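Local coordinates for protein receptor-type adenylate cyclase GRESAG 4.1 (Trypanosoma brucei, PDB 1FX2) that carries in this catalytic domain the class III adenylyl cyclase activity that converts ATP to cyclic AMP and diphosphate, with magnesium as cofactor, at residues A[11-16]-A[65-70]; A[18-23]-A[97-102]; A[170-175]-A[225-230]; A[176-181]-A[214-219]. All blocks are in the same frame, centred on the assembly; numbering follows the deposited sequence. Where two conformers were deposited one is given.

How the contacts relate
Contacts 1, 2 and 4 all involve the seven-stranded mixed sheet of the cyclase catalytic domain. Contacts 1 and 2 share strand 13-20 but have centres about 27 Å apart: contact 1 pairs its first half with strand 63-68, and contact 2 joins its far end, with the predicted magnesium ligand Asp-19, to helix 94-109. Contacts 2 and 3, centres about 12 Å apart, meet where Glu-21 OE2 lies 2.8 Å from Gly-173 N, and Ser-22 and Arg-228 hold the same sulfate. Contact 4 is nested in the loop that contact 3 closes, and Leu-177 packs on Val-170, Ala-171 and Leu-227. Gly-174 of contact 3 also lines the dithiothreitol pocket.

Contact 1. Residues A[11-16]-A[65-70]; sequences DPVTLI and MIASKS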
loop_
_atom_site.group_PDB
_atom_site.type_symbol
_atom_site.label_atom_id
_atom_site.label_comp_id
_atom_site.label_asym_id
_atom_site.label_seq_id
_atom_site.Cartn_x
_atom_site.Cartn_y
_atom_site.Cartn_z
ATOM N N ASP A 11 -1.989 -7.118 22.389
ATOM C CA ASP A 11 -0.967 -6.274 21.763
ATOM C C ASP A 11 -0.615 -6.916 20.409
ATOM O O ASP A 11 -0.362 -8.111 20.309
ATOM C CB ASP A 11 0.293 -6.152 22.561
ATOM C CG ASP A 11 0.103 -5.424 23.860
ATOM O OD1 ASP A 11 -0.779 -4.523 23.875
ATOM O OD2 ASP A 11 0.952 -5.634 24.764
ATOM N N PRO A 12 -0.693 -6.131 19.321
ATOM C CA PRO A 12 -0.355 -6.706 17.996
ATOM C C PRO A 12 1.119 -7.204 18.017
ATOM O O PRO A 12 1.987 -6.629 18.723
ATOM C CB PRO A 12 -0.447 -5.516 17.059
ATOM C CG PRO A 12 -1.601 -4.609 17.766
ATOM C CD PRO A 12 -1.121 -4.726 19.239
ATOM N N VAL A 13 1.324 -8.278 17.275
ATOM C CA VAL A 13 2.625 -8.927 17.135
ATOM C C VAL A 13 3.124 -8.595 15.731
ATOM O O VAL A 13 2.391 -8.632 14.787
ATOM C CB VAL A 13 2.506 -10.445 17.256
ATOM C CG1 VAL A 13 3.889 -11.046 17.149
ATOM C CG2 VAL A 13 1.889 -10.849 18.669
ATOM N N THR A 14 4.408 -8.275 15.650
ATOM C CA THR A 14 5.030 -8.069 14.316
ATOM C C THR A 14 5.779 -9.352 13.985
ATOM O O THR A 14 6.558 -9.837 14.837
ATOM C CB THR A 14 5.928 -6.901 14.261
ATOM O OG1 THR A 14 5.146 -5.722 14.508
ATOM C CG2 THR A 14 6.521 -6.720 12.880
ATOM N N LEU A 15 5.402 -10.002 12.864
ATOM C CA LEU A 15 6.089 -11.243 12.434
ATOM C C LEU A 15 6.905 -10.986 11.200
ATOM O O LEU A 15 6.504 -10.254 10.312
ATOM C CB LEU A 15 5.110 -12.356 12.124
ATOM C CG LEU A 15 4.261 -12.746 13.350
ATOM C CD1 LEU A 15 3.124 -13.700 12.934
ATOM C CD2 LEU A 15 5.181 -13.370 14.441
ATOM N N ILE A 16 8.086 -11.607 11.205
ATOM C CA ILE A 16 9.026 -11.511 10.054
ATOM C C ILE A 16 9.279 -12.938 9.618
ATOM O O ILE A 16 9.571 -13.835 10.414
ATOM C CB ILE A 16 10.364 -11.034 10.514
ATOM C CG1 ILE A 16 10.277 -9.684 11.284
ATOM C CG2 ILE A 16 11.253 -10.797 9.293
ATOM C CD1 ILE A 16 11.632 -9.333 11.937
ATOM N N MET A 65 11.171 -17.773 11.207
ATOM C CA MET A 65 9.910 -17.088 11.660
ATOM C C MET A 65 10.360 -16.374 12.919
ATOM O O MET A 65 10.777 -16.999 13.911
ATOM C CB MET A 65 8.770 -18.090 11.910
ATOM C CG MET A 65 7.519 -17.322 12.414
ATOM S SD MET A 65 6.308 -18.628 12.838
ATOM C CE MET A 65 4.965 -17.648 13.586
ATOM N N ILE A 66 10.221 -15.053 12.910
ATOM C CA ILE A 66 10.719 -14.190 14.033
ATOM C C ILE A 66 9.558 -13.284 14.512
ATOM O O ILE A 66 8.789 -12.793 13.676
ATOM C CB ILE A 66 11.872 -13.273 13.518
ATOM C CG1 ILE A 66 13.073 -14.144 13.059
ATOM C CG2 ILE A 66 12.353 -12.308 14.667
ATOM C CD1 ILE A 66 14.034 -13.402 12.175
ATOM N N ALA A 67 9.406 -13.154 15.848
ATOM C CA ALA A 67 8.337 -12.278 16.378
ATOM C C ALA A 67 8.964 -11.097 17.099
ATOM O O ALA A 67 10.054 -11.180 17.637
ATOM C CB ALA A 67 7.427 -13.073 17.368
ATOM N N SER A 68 8.271 -9.977 17.103
ATOM C CA SER A 68 8.817 -8.785 17.794
ATOM C C SER A 68 7.659 -8.033 18.499
ATOM O O SER A 68 6.578 -7.914 17.942
ATOM C CB SER A 68 9.371 -7.811 16.759
ATOM O OG SER A 68 9.867 -6.652 17.414
ATOM N N LYS A 69 7.924 -7.602 19.732
ATOM C CA LYS A 69 6.945 -6.725 20.453
ATOM C C LYS A 69 6.931 -5.329 19.870
ATOM O O LYS A 69 5.997 -4.592 20.067
ATOM C CB LYS A 69 7.390 -6.625 21.915
ATOM C CG LYS A 69 7.253 -7.867 22.642
ATOM C CD LYS A 69 7.807 -7.615 24.089
ATOM C CE LYS A 69 7.803 -8.879 24.869
ATOM N NZ LYS A 69 8.209 -8.612 26.295
ATOM N N SER A 70 7.915 -4.985 19.033
ATOM C CA SER A 70 8.060 -3.650 18.459
ATOM C C SER A 70 8.048 -3.711 16.933
ATOM O O SER A 70 8.901 -4.359 16.349
ATOM C CB SER A 70 9.455 -3.082 18.887
ATOM O OG SER A 70 9.813 -1.982 18.103
HETATM O O HOH W 1 4.596 -5.397 17.082
HETATM O O HOH W 2 3.195 -4.056 18.630
#
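Leu-15 turns its CG anti to its own carbonyl carbon (chi1 -61°), and its CD2 branch meets the methyl of Ala-67, CD2 to Ala-67 CB 3.7 Å. Val-13 has CG1 anti to the backbone N and reaches the same methyl, so one alanine CB is touched by two larger side chains; its small size suits that place. The CE of Met-65 also comes near Leu-15 on this face, which packs against helix 159-169.

On the other face Ile-16 and Ile-66 cross obliquely, their CB atoms 4.0 Å apart, and Ile-16 lies against Ala-74 of helix 71-87. The backbones beneath form an antiparallel ladder in the central sheet of the class III cyclase domain. Thr-14 and Ser-68, like Ile-16 and Ile-66, are hydrogen-bonded pairs, with Leu-15 and Ala-67 a non-hydrogen-bonded pair between them. Ile-16 N donates to Ile-66 O over 2.8 Å, nearly straight at 167°, whereas Ser-68 N meets Thr-14 O at a more bent 142°.

Small hydroxyl residues suit the end of the ladder. Thr-14 OG1 is bonded to Thr-140 OG1 on strand 134-141 and to a water at 2.7 Å. Ser-68 OG donates to Ser-70 O at 2.7 Å, just before helix 71-87, whose first turn Ser-70 OG caps at Ala-73 N.

Contact 2. Residues A[18-23]-A[97-102]; sequences TDIESS and DSYREF. With SO4 (sulfate ion), chain B.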
loop_
_atom_site.group_PDB
_atom_site.type_symbol
_atom_site.label_atom_id
_atom_site.label_comp_id
_atom_site.label_asym_id
_atom_site.label_seq_id
_atom_site.Cartn_x
_atom_site.Cartn_y
_atom_site.Cartn_z
ATOM N N THR A 18 11.518 -15.150 6.660
ATOM C CA THR A 18 12.646 -15.021 5.732
ATOM C C THR A 18 12.868 -16.349 5.049
ATOM O O THR A 18 12.620 -17.445 5.601
ATOM C CB THR A 18 13.968 -14.614 6.415
ATOM O OG1 THR A 18 14.508 -15.736 7.133
ATOM C CG2 THR A 18 13.801 -13.396 7.384
ATOM N N ASP A 19 13.446 -16.254 3.834
ATOM C CA ASP A 19 13.880 -17.456 3.085
ATOM C C ASP A 19 14.980 -17.112 2.177
ATOM O O ASP A 19 15.065 -15.949 1.634
ATOM C CB ASP A 19 12.792 -18.059 2.122
ATOM C CG ASP A 19 11.840 -18.975 2.812
ATOM O OD1 ASP A 19 10.741 -18.552 3.268
ATOM O OD2 ASP A 19 12.134 -20.165 2.901
ATOM N N ILE A 20 15.879 -18.060 1.952
ATOM C CA ILE A 20 16.883 -17.880 0.908
ATOM C C ILE A 20 16.184 -18.148 -0.459
ATOM O O ILE A 20 15.524 -19.164 -0.638
ATOM C CB ILE A 20 18.012 -18.895 1.064
ATOM C CG1 ILE A 20 18.830 -18.554 2.321
ATOM C CG2 ILE A 20 18.950 -18.843 -0.220
ATOM C CD1 ILE A 20 19.822 -19.707 2.669
ATOM N N GLU A 21 16.189 -17.189 -1.394
ATOM C CA GLU A 21 15.560 -17.440 -2.709
ATOM C C GLU A 21 16.421 -18.487 -3.432
ATOM O O GLU A 21 17.646 -18.421 -3.451
ATOM C CB GLU A 21 15.557 -16.159 -3.541
ATOM C CG GLU A 21 14.973 -16.385 -4.969
ATOM C CD GLU A 21 14.996 -15.143 -5.847
ATOM O OE1 GLU A 21 15.844 -15.011 -6.760
ATOM O OE2 GLU A 21 14.088 -14.343 -5.691
ATOM N N SER A 22 15.722 -19.399 -4.140
ATOM C CA SER A 22 16.275 -20.478 -4.970
ATOM C C SER A 22 17.145 -21.466 -4.195
ATOM O O SER A 22 18.116 -21.967 -4.716
ATOM C CB SER A 22 17.049 -19.872 -6.146
ATOM O OG SER A 22 16.297 -18.889 -6.809
ATOM N N SER A 23 16.762 -21.723 -2.937
ATOM C CA SER A 23 17.538 -22.614 -2.086
ATOM C C SER A 23 17.671 -24.039 -2.716
ATOM O O SER A 23 18.785 -24.604 -2.750
ATOM C CB SER A 23 16.813 -22.632 -0.671
ATOM O OG SER A 23 17.712 -23.110 0.259
ATOM N N ASP A 97 27.136 -15.889 -9.300
ATOM C CA ASP A 97 27.062 -16.371 -10.699
ATOM C C ASP A 97 25.814 -17.161 -10.935
ATOM O O ASP A 97 25.167 -16.985 -11.971
ATOM C CB ASP A 97 28.294 -17.299 -10.974
ATOM C CG ASP A 97 29.598 -16.530 -11.087
ATOM O OD1 ASP A 97 29.616 -15.299 -11.139
ATOM O OD2 ASP A 97 30.652 -17.197 -11.051
ATOM N N SER A 98 25.405 -18.025 -9.980
ATOM C CA SER A 98 24.155 -18.783 -10.164
ATOM C C SER A 98 22.921 -17.857 -10.240
ATOM O O SER A 98 22.119 -18.021 -11.159
ATOM C CB SER A 98 23.892 -19.747 -9.002
ATOM O OG SER A 98 24.852 -20.842 -9.137
ATOM N N TYR A 99 22.802 -16.871 -9.364
ATOM C CA TYR A 99 21.628 -16.015 -9.458
ATOM C C TYR A 99 21.589 -15.285 -10.763
ATOM O O TYR A 99 20.479 -15.104 -11.278
ATOM C CB TYR A 99 21.650 -14.997 -8.311
ATOM C CG TYR A 99 21.151 -15.578 -6.957
ATOM C CD1 TYR A 99 21.986 -15.473 -5.808
ATOM C CD2 TYR A 99 19.841 -16.121 -6.816
ATOM C CE1 TYR A 99 21.528 -15.907 -4.576
ATOM C CE2 TYR A 99 19.387 -16.551 -5.571
ATOM C CZ TYR A 99 20.256 -16.413 -4.473
ATOM O OH TYR A 99 19.822 -16.804 -3.208
ATOM N N ARG A 100 22.732 -14.773 -11.223
ATOM C CA ARG A 100 22.758 -14.073 -12.501
ATOM C C ARG A 100 22.352 -14.990 -13.665
ATOM O O ARG A 100 21.558 -14.559 -14.482
ATOM C CB ARG A 100 24.106 -13.407 -12.692
ATOM C CG ARG A 100 24.263 -12.247 -11.727
ATOM C CD ARG A 100 25.531 -11.482 -11.948
ATOM N NE ARG A 100 26.666 -12.276 -11.445
ATOM C CZ ARG A 100 27.787 -11.793 -10.958
ATOM N NH1 ARG A 100 28.024 -10.479 -10.973
ATOM N NH2 ARG A 100 28.671 -12.651 -10.475
ATOM N N GLU A 101 22.875 -16.225 -13.671
ATOM C CA GLU A 101 22.487 -17.157 -14.750
ATOM C C GLU A 101 21.005 -17.421 -14.695
ATOM O O GLU A 101 20.329 -17.539 -15.744
ATOM C CB GLU A 101 23.305 -18.440 -14.611
ATOM C CG GLU A 101 24.737 -18.326 -14.974
ATOM C CD GLU A 101 25.636 -19.450 -14.394
ATOM O OE1 GLU A 101 25.082 -20.450 -13.853
ATOM O OE2 GLU A 101 26.909 -19.341 -14.469
ATOM N N PHE A 102 20.454 -17.614 -13.492
ATOM C CA PHE A 102 19.021 -17.856 -13.392
ATOM C C PHE A 102 18.256 -16.683 -14.020
ATOM O O PHE A 102 17.247 -16.886 -14.720
ATOM C CB PHE A 102 18.491 -18.019 -11.943
ATOM C CG PHE A 102 19.148 -19.095 -11.133
ATOM C CD1 PHE A 102 19.308 -18.938 -9.753
ATOM C CD2 PHE A 102 19.552 -20.288 -11.722
ATOM C CE1 PHE A 102 19.852 -19.924 -8.959
ATOM C CE2 PHE A 102 20.128 -21.348 -10.927
ATOM C CZ PHE A 102 20.265 -21.125 -9.547
HETATM S S SO4 B . 12.023 -20.411 -4.174
HETATM O O1 SO4 B . 12.593 -21.403 -5.053
HETATM O O2 SO4 B . 11.792 -20.910 -2.814
HETATM O O3 SO4 B . 12.849 -19.232 -4.173
HETATM O O4 SO4 B . 10.712 -20.025 -4.756
#
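Ile-20 touches Tyr-99 through its CG2, which lies 3.7 Å from the phenol OH as the side chains cross at about a right angle. It lies on strand 13-20, just after Asp-19, a predicted magnesium ligand of the class III cyclase fold, and opens a type II beta turn that runs to Ser-23. Apolar and branched, Ile-20 also packs on helix 34-51.

Glu-21 offers its backbone rather than its carboxylate to the helix: Tyr-99 OH donates to Glu-21 O over 2.7 Å, with the phenol oxygen in the plane of the carbonyl. Tyrosine fits here because its long ring carries a hydroxyl from helix 94-109 to the turn, where the same OH also accepts a hydrogen bond from Arg-133 N. The Glu-21 side chain, with CG anti to the backbone N (chi1 177°), extends past the ring; its OE2 is bound by Gly-173 N.

Ser-22 is small enough to sit against two aromatic residues of the helix. Its CB lies 4.0 Å from Phe-102 CE1, and its OG approaches Tyr-99 CE2 at the ring edge. Its backbone amide faces a sulfate also held by Arg-135 and Arg-228: Ser-22 N donates to sulfate O3 over 2.9 Å, almost straight at 175°.

Contact 3. Residues A[170-175]-A[225-230]; sequences VANGGQ and AALRLD. With SO4 (sulfate ion), chain B.
Gln-175 OE1 accepts two N-H groups from Asn-172: the backbone Asn-172 N at 2.8 Å, in the carbonyl plane and nearly straight at 169°, and the side-chain Asn-172 ND2, tilted from that plane. The two donors hold the Gln-175 carbonyl oxygen, while ND2, bonded also to Ala-226 O at 3.1 Å, has the rotation of the asparagine amide set by both acceptors. The bond to Ala-226 is straight at ND2 and lies in the Asn-172 amide plane, but it meets the Ala-226 carbonyl from above its plane. Asparagine suits the site because one NH2 can serve both loops. A water also joins Gln-175 NE2 to Ala-225 O.

Between the backbones, Arg-228 N donates to Val-170 O at 2.8 Å. The contact is apolar around this bond: Val-170 CG2 meets Leu-227 CD1, while Val-170 CG1 lies 4.2 Å from Leu-229 CD2. Leu-227 CD2 also touches Gln-175 OE1, at 3.6 Å.

Arg-228 is the centre of an inverse gamma turn. Its CG and CD run past Asn-172 OD1, and a bend at chi3 (98°) carries the guanidinium to the sulfate, where NH1 donates to O3 and O4, each at 3.0 Å. Glu-21 OE2 gives only a long, weak ion pair to NE.

Asn-172 to Gln-175 form a type II turn, in which Gly-174 takes a positive phi. The two loops follow helix 159-169 and strand 211-216, with Leu-227 lying against Leu-177 of strand 176-179 and Val-202 of strand 196-202.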
loop_
_atom_site.group_PDB
_atom_site.type_symbol
_atom_site.label_atom_id
_atom_site.label_comp_id
_atom_site.label_asym_id
_atom_site.label_seq_id
_atom_site.Cartn_x
_atom_site.Cartn_y
_atom_site.Cartn_z
ATOM N N VAL A 170 5.892 -13.750 -1.822
ATOM C CA VAL A 170 5.905 -13.097 -3.108
ATOM C C VAL A 170 7.080 -12.141 -3.274
ATOM O O VAL A 170 7.230 -11.548 -4.359
ATOM C CB VAL A 170 4.607 -12.308 -3.380
ATOM C CG1 VAL A 170 3.433 -13.351 -3.331
ATOM C CG2 VAL A 170 4.358 -11.086 -2.485
ATOM N N ALA A 171 7.886 -11.958 -2.234
ATOM C CA ALA A 171 9.053 -11.107 -2.392
ATOM C C ALA A 171 10.188 -11.741 -3.159
ATOM O O ALA A 171 10.368 -12.957 -3.122
ATOM C CB ALA A 171 9.594 -10.712 -0.977
ATOM N N ASN A 172 10.955 -10.879 -3.826
ATOM C CA ASN A 172 12.151 -11.329 -4.507
ATOM C C ASN A 172 13.297 -11.456 -3.504
ATOM O O ASN A 172 13.313 -10.867 -2.425
ATOM C CB ASN A 172 12.526 -10.288 -5.607
ATOM C CG ASN A 172 11.611 -10.371 -6.776
ATOM O OD1 ASN A 172 11.695 -11.341 -7.577
ATOM N ND2 ASN A 172 10.604 -9.464 -6.800
ATOM N N GLY A 173 14.333 -12.196 -3.922
ATOM C CA GLY A 173 15.503 -12.261 -3.075
ATOM C C GLY A 173 16.125 -10.883 -2.966
ATOM O O GLY A 173 16.247 -10.142 -3.947
ATOM N N GLY A 174 16.557 -10.553 -1.743
ATOM C CA GLY A 174 17.050 -9.202 -1.559
ATOM C C GLY A 174 16.031 -8.108 -1.272
ATOM O O GLY A 174 16.379 -6.963 -1.069
ATOM N N GLN A 175 14.754 -8.457 -1.336
ATOM C CA GLN A 175 13.642 -7.518 -1.187
ATOM C C GLN A 175 12.937 -7.794 0.150
ATOM O O GLN A 175 12.802 -8.936 0.592
ATOM C CB GLN A 175 12.652 -7.834 -2.350
ATOM C CG GLN A 175 11.548 -6.716 -2.523
ATOM C CD GLN A 175 10.735 -6.981 -3.751
ATOM O OE1 GLN A 175 10.524 -8.108 -4.136
ATOM N NE2 GLN A 175 10.185 -5.923 -4.354
ATOM N N ALA A 225 12.586 -7.297 -9.990
ATOM C CA ALA A 225 11.572 -7.703 -10.953
ATOM C C ALA A 225 10.189 -7.635 -10.286
ATOM O O ALA A 225 10.050 -7.364 -9.115
ATOM C CB ALA A 225 11.847 -9.152 -11.280
ATOM N N ALA A 226 9.157 -8.032 -11.018
ATOM C CA ALA A 226 7.844 -8.092 -10.475
ATOM C C ALA A 226 7.807 -9.063 -9.307
ATOM O O ALA A 226 8.628 -10.020 -9.140
ATOM C CB ALA A 226 6.891 -8.549 -11.628
ATOM N N LEU A 227 6.770 -8.887 -8.491
ATOM C CA LEU A 227 6.539 -9.788 -7.352
ATOM C C LEU A 227 6.324 -11.222 -7.873
ATOM O O LEU A 227 5.833 -11.429 -9.009
ATOM C CB LEU A 227 5.374 -9.328 -6.506
ATOM C CG LEU A 227 5.669 -8.014 -5.838
ATOM C CD1 LEU A 227 4.485 -7.681 -4.861
ATOM C CD2 LEU A 227 7.020 -8.056 -5.035
ATOM N N ARG A 228 6.698 -12.209 -7.058
ATOM C CA ARG A 228 6.579 -13.595 -7.487
ATOM C C ARG A 228 5.210 -14.125 -7.064
ATOM O O ARG A 228 5.096 -14.884 -6.142
ATOM C CB ARG A 228 7.691 -14.421 -6.829
ATOM C CG ARG A 228 9.077 -13.797 -6.983
ATOM C CD ARG A 228 10.202 -14.604 -6.290
ATOM N NE ARG A 228 10.950 -15.491 -7.183
ATOM C CZ ARG A 228 11.409 -16.690 -6.815
ATOM N NH1 ARG A 228 11.156 -17.153 -5.588
ATOM N NH2 ARG A 228 12.221 -17.365 -7.629
ATOM N N LEU A 229 4.200 -13.838 -7.862
ATOM C CA LEU A 229 2.855 -14.278 -7.522
ATOM C C LEU A 229 2.766 -15.808 -7.527
ATOM O O LEU A 229 1.927 -16.390 -6.828
ATOM C CB LEU A 229 1.832 -13.585 -8.409
ATOM C CG LEU A 229 2.014 -12.061 -8.290
ATOM C CD1 LEU A 229 0.973 -11.363 -9.163
ATOM C CD2 LEU A 229 1.959 -11.536 -6.823
ATOM N N ASP A 230 3.672 -16.441 -8.270
ATOM C CA ASP A 230 3.810 -17.893 -8.291
ATOM C C ASP A 230 4.698 -18.101 -7.029
ATOM O O ASP A 230 5.870 -17.702 -6.998
ATOM C CB ASP A 230 4.544 -18.305 -9.579
ATOM C CG ASP A 230 4.915 -19.783 -9.606
ATOM O OD1 ASP A 230 4.157 -20.600 -9.028
ATOM O OD2 ASP A 230 5.967 -20.132 -10.198
HETATM S S SO4 B . 12.023 -20.411 -4.174
HETATM O O1 SO4 B . 12.593 -21.403 -5.053
HETATM O O2 SO4 B . 11.792 -20.910 -2.814
HETATM O O3 SO4 B . 12.849 -19.232 -4.173
HETATM O O4 SO4 B . 10.712 -20.025 -4.756
HETATM O O HOH W 3 8.962 -5.732 -7.163
#

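Contact 4. Residues A[176-181]-A[214-219]; sequences VLMTHA and YQLNTV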
loop_
_atom_site.group_PDB
_atom_site.type_symbol
_atom_site.label_atom_id
_atom_site.label_comp_id
_atom_site.label_asym_id
_atom_site.label_seq_id
_atom_site.Cartn_x
_atom_site.Cartn_y
_atom_site.Cartn_z
ATOM N N VAL A 176 12.514 -6.692 0.779
ATOM C CA VAL A 176 11.758 -6.746 2.038
ATOM C C VAL A 176 10.411 -6.089 1.783
ATOM O O VAL A 176 10.334 -4.930 1.337
ATOM C CB VAL A 176 12.477 -5.927 3.160
ATOM C CG1 VAL A 176 11.605 -5.947 4.466
ATOM C CG2 VAL A 176 13.897 -6.579 3.437
ATOM N N LEU A 177 9.331 -6.872 1.966
ATOM C CA LEU A 177 7.973 -6.332 1.841
ATOM C C LEU A 177 7.320 -6.233 3.195
ATOM O O LEU A 177 7.512 -7.105 4.074
ATOM C CB LEU A 177 7.113 -7.313 1.021
ATOM C CG LEU A 177 7.624 -7.475 -0.435
ATOM C CD1 LEU A 177 6.651 -8.477 -1.190
ATOM C CD2 LEU A 177 7.747 -6.161 -1.220
ATOM N N MET A 178 6.567 -5.164 3.379
ATOM C CA MET A 178 5.800 -4.956 4.601
ATOM C C MET A 178 4.352 -4.725 4.183
ATOM O O MET A 178 4.085 -4.001 3.195
ATOM C CB MET A 178 6.278 -3.690 5.353
ATOM C CG MET A 178 7.783 -3.559 5.758
ATOM S SD MET A 178 8.146 -1.802 6.259
ATOM C CE MET A 178 6.746 -1.559 6.758
ATOM N N THR A 179 3.410 -5.259 4.935
ATOM C CA THR A 179 2.015 -4.916 4.619
ATOM C C THR A 179 1.757 -3.489 5.083
ATOM O O THR A 179 2.489 -2.927 5.913
ATOM C CB THR A 179 1.035 -5.840 5.420
ATOM O OG1 THR A 179 1.365 -5.667 6.827
ATOM C CG2 THR A 179 1.278 -7.323 5.022
ATOM N N HIS A 180 0.673 -2.923 4.612
ATOM C CA HIS A 180 0.316 -1.609 5.124
ATOM C C HIS A 180 0.084 -1.658 6.611
ATOM O O HIS A 180 0.354 -0.686 7.284
ATOM C CB HIS A 180 -0.945 -1.113 4.379
ATOM C CG HIS A 180 -1.345 0.283 4.761
ATOM N ND1 HIS A 180 -2.348 0.590 5.649
ATOM C CD2 HIS A 180 -0.796 1.458 4.371
ATOM C CE1 HIS A 180 -2.398 1.913 5.791
ATOM N NE2 HIS A 180 -1.471 2.449 5.022
ATOM N N ALA A 181 -0.459 -2.739 7.158
ATOM C CA ALA A 181 -0.648 -2.844 8.573
ATOM C C ALA A 181 0.588 -2.663 9.356
ATOM O O ALA A 181 0.659 -1.916 10.318
ATOM C CB ALA A 181 -1.361 -4.176 8.941
ATOM N N TYR A 214 4.284 -2.676 0.725
ATOM C CA TYR A 214 5.267 -1.652 0.686
ATOM C C TYR A 214 6.635 -2.312 0.645
ATOM O O TYR A 214 6.916 -3.197 1.452
ATOM C CB TYR A 214 5.141 -0.760 1.934
ATOM C CG TYR A 214 3.935 0.127 1.866
ATOM C CD1 TYR A 214 2.668 -0.393 2.127
ATOM C CD2 TYR A 214 4.047 1.405 1.343
ATOM C CE1 TYR A 214 1.528 0.353 1.827
ATOM C CE2 TYR A 214 2.896 2.164 1.075
ATOM C CZ TYR A 214 1.685 1.581 1.316
ATOM O OH TYR A 214 0.553 2.365 1.035
ATOM N N GLN A 215 7.477 -1.814 -0.233
ATOM C CA GLN A 215 8.859 -2.301 -0.323
ATOM C C GLN A 215 9.680 -1.449 0.598
ATOM O O GLN A 215 9.736 -0.209 0.435
ATOM C CB GLN A 215 9.290 -2.173 -1.778
ATOM C CG GLN A 215 10.808 -2.390 -1.983
ATOM C CD GLN A 215 11.162 -2.217 -3.423
ATOM O OE1 GLN A 215 11.819 -1.196 -3.835
ATOM N NE2 GLN A 215 10.631 -3.063 -4.238
ATOM N N LEU A 216 10.389 -2.098 1.517
ATOM C CA LEU A 216 11.339 -1.347 2.387
ATOM C C LEU A 216 12.618 -1.225 1.659
ATOM O O LEU A 216 13.287 -2.264 1.395
ATOM C CB LEU A 216 11.507 -2.125 3.743
ATOM C CG LEU A 216 12.573 -1.522 4.674
ATOM C CD1 LEU A 216 11.934 -0.259 5.314
ATOM C CD2 LEU A 216 12.776 -2.501 5.805
ATOM N N ASN A 217 13.108 -0.007 1.446
ATOM C CA ASN A 217 14.326 0.142 0.676
ATOM C C ASN A 217 15.440 0.062 1.720
ATOM O O ASN A 217 15.474 0.848 2.660
ATOM C CB ASN A 217 14.254 1.476 -0.073
ATOM C CG ASN A 217 13.148 1.475 -1.132
ATOM O OD1 ASN A 217 12.242 2.385 -1.206
ATOM N ND2 ASN A 217 13.131 0.449 -1.905
ATOM N N THR A 218 16.353 -0.881 1.539
ATOM C CA THR A 218 17.431 -1.220 2.504
ATOM C C THR A 218 18.755 -0.819 1.833
ATOM O O THR A 218 19.349 0.226 2.130
ATOM C CB THR A 218 17.387 -2.746 2.940
ATOM O OG1 THR A 218 17.582 -3.629 1.829
ATOM C CG2 THR A 218 15.996 -3.079 3.510
ATOM N N VAL A 219 19.261 -1.719 0.990
ATOM C CA VAL A 219 20.461 -1.416 0.175
ATOM C C VAL A 219 20.032 -0.353 -0.834
ATOM O O VAL A 219 19.173 -0.499 -1.728
ATOM C CB VAL A 219 20.892 -2.635 -0.482
ATOM C CG1 VAL A 219 22.051 -2.337 -1.436
ATOM C CG2 VAL A 219 21.322 -3.588 0.572
HETATM O O HOH W 4 13.275 -4.185 -0.554
#
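Val-176 and Leu-216 lie side by side and point the same way in the tightly packed part of the contact, with Val-176 CG1 3.9 Å from Leu-216 CD2. Branched apolar chains suit this buried face, which meets Gln-82 and Val-75 of helix 71-87.

The strands are antiparallel, and the Met-178 and Tyr-214 pair is bonded both ways: Met-178 N donates to Tyr-214 O and Tyr-214 N to Met-178 O, each at 2.8 Å. Leu-216 N also reaches Val-176 O at 2.8 Å. Beyond it the ladder opens, and a water bridges instead, accepting from Val-176 N at 2.9 Å and donating to Leu-216 O at 2.7 Å. Past that water Thr-218 touches Val-176 only through methyl groups.

At the other end His-180, its CG anti to the backbone N (chi1 -176°), presents the edge of its ring to Tyr-214: CD2 lies 3.6 Å from Tyr-214 CE1, with the planes at 46°. Its NE2 is hydrogen-bonded to His-87 of the second subunit, whose Leu-83 packs on His-180 and Tyr-214.

Thr-179 OG1, bonded to His-139 ND1, also caps helix 180-184 at Ala-182 N. Within the central sheet, strand 176-179 lies between strands 134-141 and 211-216, and strand 211-216 pairs on its far side with strand 196-202, outermost on that side within this chain.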